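Local coordinates for putative peptide binding protein (PDB 3NOH) that is of unknown function but probably binds a peptide or another small ligand, as a possible relative of periplasmic binding proteins, at residues 76-81 against 91-96. Sequence-based numbering, arbitrary orientation.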
loop_
_atom_site.group_PDB
_atom_site.type_symbol
_atom_site.label_atom_id
_atom_site.label_comp_id
_atom_site.label_asym_id
_atom_site.label_seq_id
_atom_site.Cartn_x
_atom_site.Cartn_y
_atom_site.Cartn_z
ATOM N N TYR A 76 0.189 -3.340 -11.046
ATOM C CA TYR A 76 1.195 -3.610 -9.988
ATOM C C TYR A 76 0.503 -4.093 -8.690
ATOM O O TYR A 76 0.911 -5.109 -8.098
ATOM C CB TYR A 76 2.050 -2.354 -9.693
ATOM C CG TYR A 76 2.897 -2.507 -8.464
ATOM C CD1 TYR A 76 4.150 -3.129 -8.534
ATOM C CD2 TYR A 76 2.429 -2.103 -7.213
ATOM C CE1 TYR A 76 4.931 -3.340 -7.341
ATOM C CE2 TYR A 76 3.200 -2.307 -6.042
ATOM C CZ TYR A 76 4.431 -2.920 -6.128
ATOM O OH TYR A 76 5.147 -3.091 -4.961
ATOM N N ALA A 77 -0.551 -3.385 -8.304
ATOM C CA ALA A 77 -1.284 -3.672 -7.075
ATOM C C ALA A 77 -1.939 -5.063 -7.132
ATOM O O ALA A 77 -1.868 -5.854 -6.169
ATOM C CB ALA A 77 -2.337 -2.572 -6.821
ATOM N N ASP A 78 -2.526 -5.376 -8.270
ATOM C CA ASP A 78 -3.202 -6.672 -8.437
ATOM C C ASP A 78 -2.164 -7.819 -8.281
ATOM O O ASP A 78 -2.456 -8.862 -7.713
ATOM C CB ASP A 78 -3.966 -6.774 -9.755
ATOM C CG ASP A 78 -5.248 -5.918 -9.810
ATOM O OD1 ASP A 78 -5.711 -5.465 -8.750
ATOM O OD2 ASP A 78 -5.752 -5.754 -10.930
ATOM N N SER A 79 -0.977 -7.616 -8.850
ATOM C CA SER A 79 0.117 -8.588 -8.757
ATOM C C SER A 79 0.620 -8.742 -7.322
ATOM O O SER A 79 0.871 -9.868 -6.861
ATOM C CB SER A 79 1.265 -8.147 -9.677
ATOM O OG SER A 79 0.916 -8.371 -11.029
ATOM N N LEU A 80 0.794 -7.608 -6.644
ATOM C CA LEU A 80 1.217 -7.568 -5.233
ATOM C C LEU A 80 0.201 -8.304 -4.378
ATOM O O LEU A 80 0.579 -9.048 -3.473
ATOM C CB LEU A 80 1.377 -6.121 -4.751
ATOM C CG LEU A 80 1.684 -5.922 -3.275
ATOM C CD1 LEU A 80 3.015 -6.578 -2.845
ATOM C CD2 LEU A 80 1.701 -4.394 -2.869
ATOM N N CYS A 81 -1.080 -8.092 -4.686
ATOM C CA CYS A 81 -2.180 -8.805 -3.987
ATOM C C CYS A 81 -2.027 -10.324 -4.087
ATOM O O CYS A 81 -2.172 -11.079 -3.113
ATOM C CB CYS A 81 -3.518 -8.371 -4.601
ATOM S SG CYS A 81 -4.920 -8.879 -3.620
ATOM N N VAL A 91 -5.463 -10.010 1.495
ATOM C CA VAL A 91 -5.485 -8.619 1.061
ATOM C C VAL A 91 -6.391 -8.476 -0.164
ATOM O O VAL A 91 -6.511 -9.408 -0.985
ATOM C CB VAL A 91 -4.042 -8.152 0.751
ATOM C CG1 VAL A 91 -4.004 -6.778 0.135
ATOM C CG2 VAL A 91 -3.198 -8.202 2.063
ATOM N N GLN A 92 -7.090 -7.348 -0.204
ATOM C CA GLN A 92 -7.886 -6.912 -1.368
ATOM C C GLN A 92 -7.359 -5.570 -1.857
ATOM O O GLN A 92 -6.928 -4.711 -1.059
ATOM C CB GLN A 92 -9.383 -6.718 -0.994
ATOM C CG GLN A 92 -10.002 -7.855 -0.392
ATOM C CD GLN A 92 -11.450 -7.612 -0.048
ATOM O OE1 GLN A 92 -12.333 -8.319 -0.522
ATOM N NE2 GLN A 92 -11.706 -6.586 0.822
ATOM N N ILE A 93 -7.411 -5.356 -3.168
ATOM C CA ILE A 93 -7.160 -4.062 -3.798
ATOM C C ILE A 93 -8.576 -3.465 -4.147
ATOM O O ILE A 93 -9.437 -4.128 -4.682
ATOM C CB ILE A 93 -6.382 -4.186 -5.110
ATOM C CG1 ILE A 93 -5.094 -5.050 -4.936
ATOM C CG2 ILE A 93 -6.057 -2.762 -5.677
ATOM C CD1 ILE A 93 -4.182 -4.529 -3.824
ATOM N N LYS A 94 -8.734 -2.184 -3.793
ATOM C CA LYS A 94 -9.959 -1.416 -4.056
ATOM C C LYS A 94 -9.582 -0.103 -4.679
ATOM O O LYS A 94 -8.816 0.691 -4.091
ATOM C CB LYS A 94 -10.698 -1.140 -2.750
ATOM C CG LYS A 94 -11.267 -2.357 -2.120
ATOM C CD LYS A 94 -12.176 -2.017 -0.955
ATOM C CE LYS A 94 -12.631 -3.268 -0.303
ATOM N NZ LYS A 94 -13.313 -2.994 1.018
ATOM N N GLN A 95 -10.087 0.123 -5.886
ATOM C CA GLN A 95 -9.797 1.341 -6.632
ATOM C C GLN A 95 -10.901 2.361 -6.378
ATOM O O GLN A 95 -12.093 2.035 -6.275
ATOM C CB GLN A 95 -9.575 1.082 -8.134
ATOM C CG GLN A 95 -10.812 0.794 -8.984
ATOM C CD GLN A 95 -11.316 -0.632 -8.952
ATOM O OE1 GLN A 95 -11.436 -1.257 -7.875
ATOM N NE2 GLN A 95 -11.690 -1.157 -10.120
ATOM N N TYR A 96 -10.462 3.610 -6.361
ATOM C CA TYR A 96 -11.303 4.789 -6.215
ATOM C C TYR A 96 -10.774 5.886 -7.128
ATOM O O TYR A 96 -9.637 5.841 -7.568
ATOM C CB TYR A 96 -11.234 5.304 -4.767
ATOM C CG TYR A 96 -11.786 4.334 -3.762
ATOM C CD1 TYR A 96 -13.166 4.209 -3.511
ATOM C CD2 TYR A 96 -10.929 3.413 -3.154
ATOM C CE1 TYR A 96 -13.650 3.249 -2.651
ATOM C CE2 TYR A 96 -11.423 2.465 -2.291
ATOM C CZ TYR A 96 -12.757 2.376 -2.041
ATOM O OH TYR A 96 -13.233 1.401 -1.167
#
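I93 reaches from strand 91-96 into the side of helix 76-81 against A77, D78 and C81, with A77 and C81 one helical turn apart. Its CG1 turns beside its own backbone N (chi1 -51°) and meets C81 CB at 3.7 Å, while CG2, the other branch, lies against A77 CB at 3.9 Å. The same I93 CG1 rests on A77 O at 3.5 Å; A77 O is already engaged in the helix bond from C81 N, so the hydrocarbon covers a satisfied carbonyl. With SG placed opposite the backbone N of C81 (chi1 -167°), the sulfur extends toward the strand and comes to 3.1 Å from V91 O, a close approach that does not count as a hydrogen bond; C81 SG touches V91 CG1 more loosely at 4.4 Å. Cut back to an alanine, I93 would probably leave A77 CB and C81 CB without their apolar partners and open a gap between helix and strand. The side at D78 is looser and open to solvent: its carboxylate slants across I93, with D78 OD1 3.9 Å from I93 CG1. Helix and strand segments run nearly antiparallel, at 166° and 8.3 Å between axes, as expected within the beta-alpha-beta crossover of 61-67, 71-86 and 90-96. V91 and I93 also pack on the neighbouring strand 61-67, while A77 also touches L114 of strand 112-116, so the helix lies against one face of the sheet beside its edge strand 90-96.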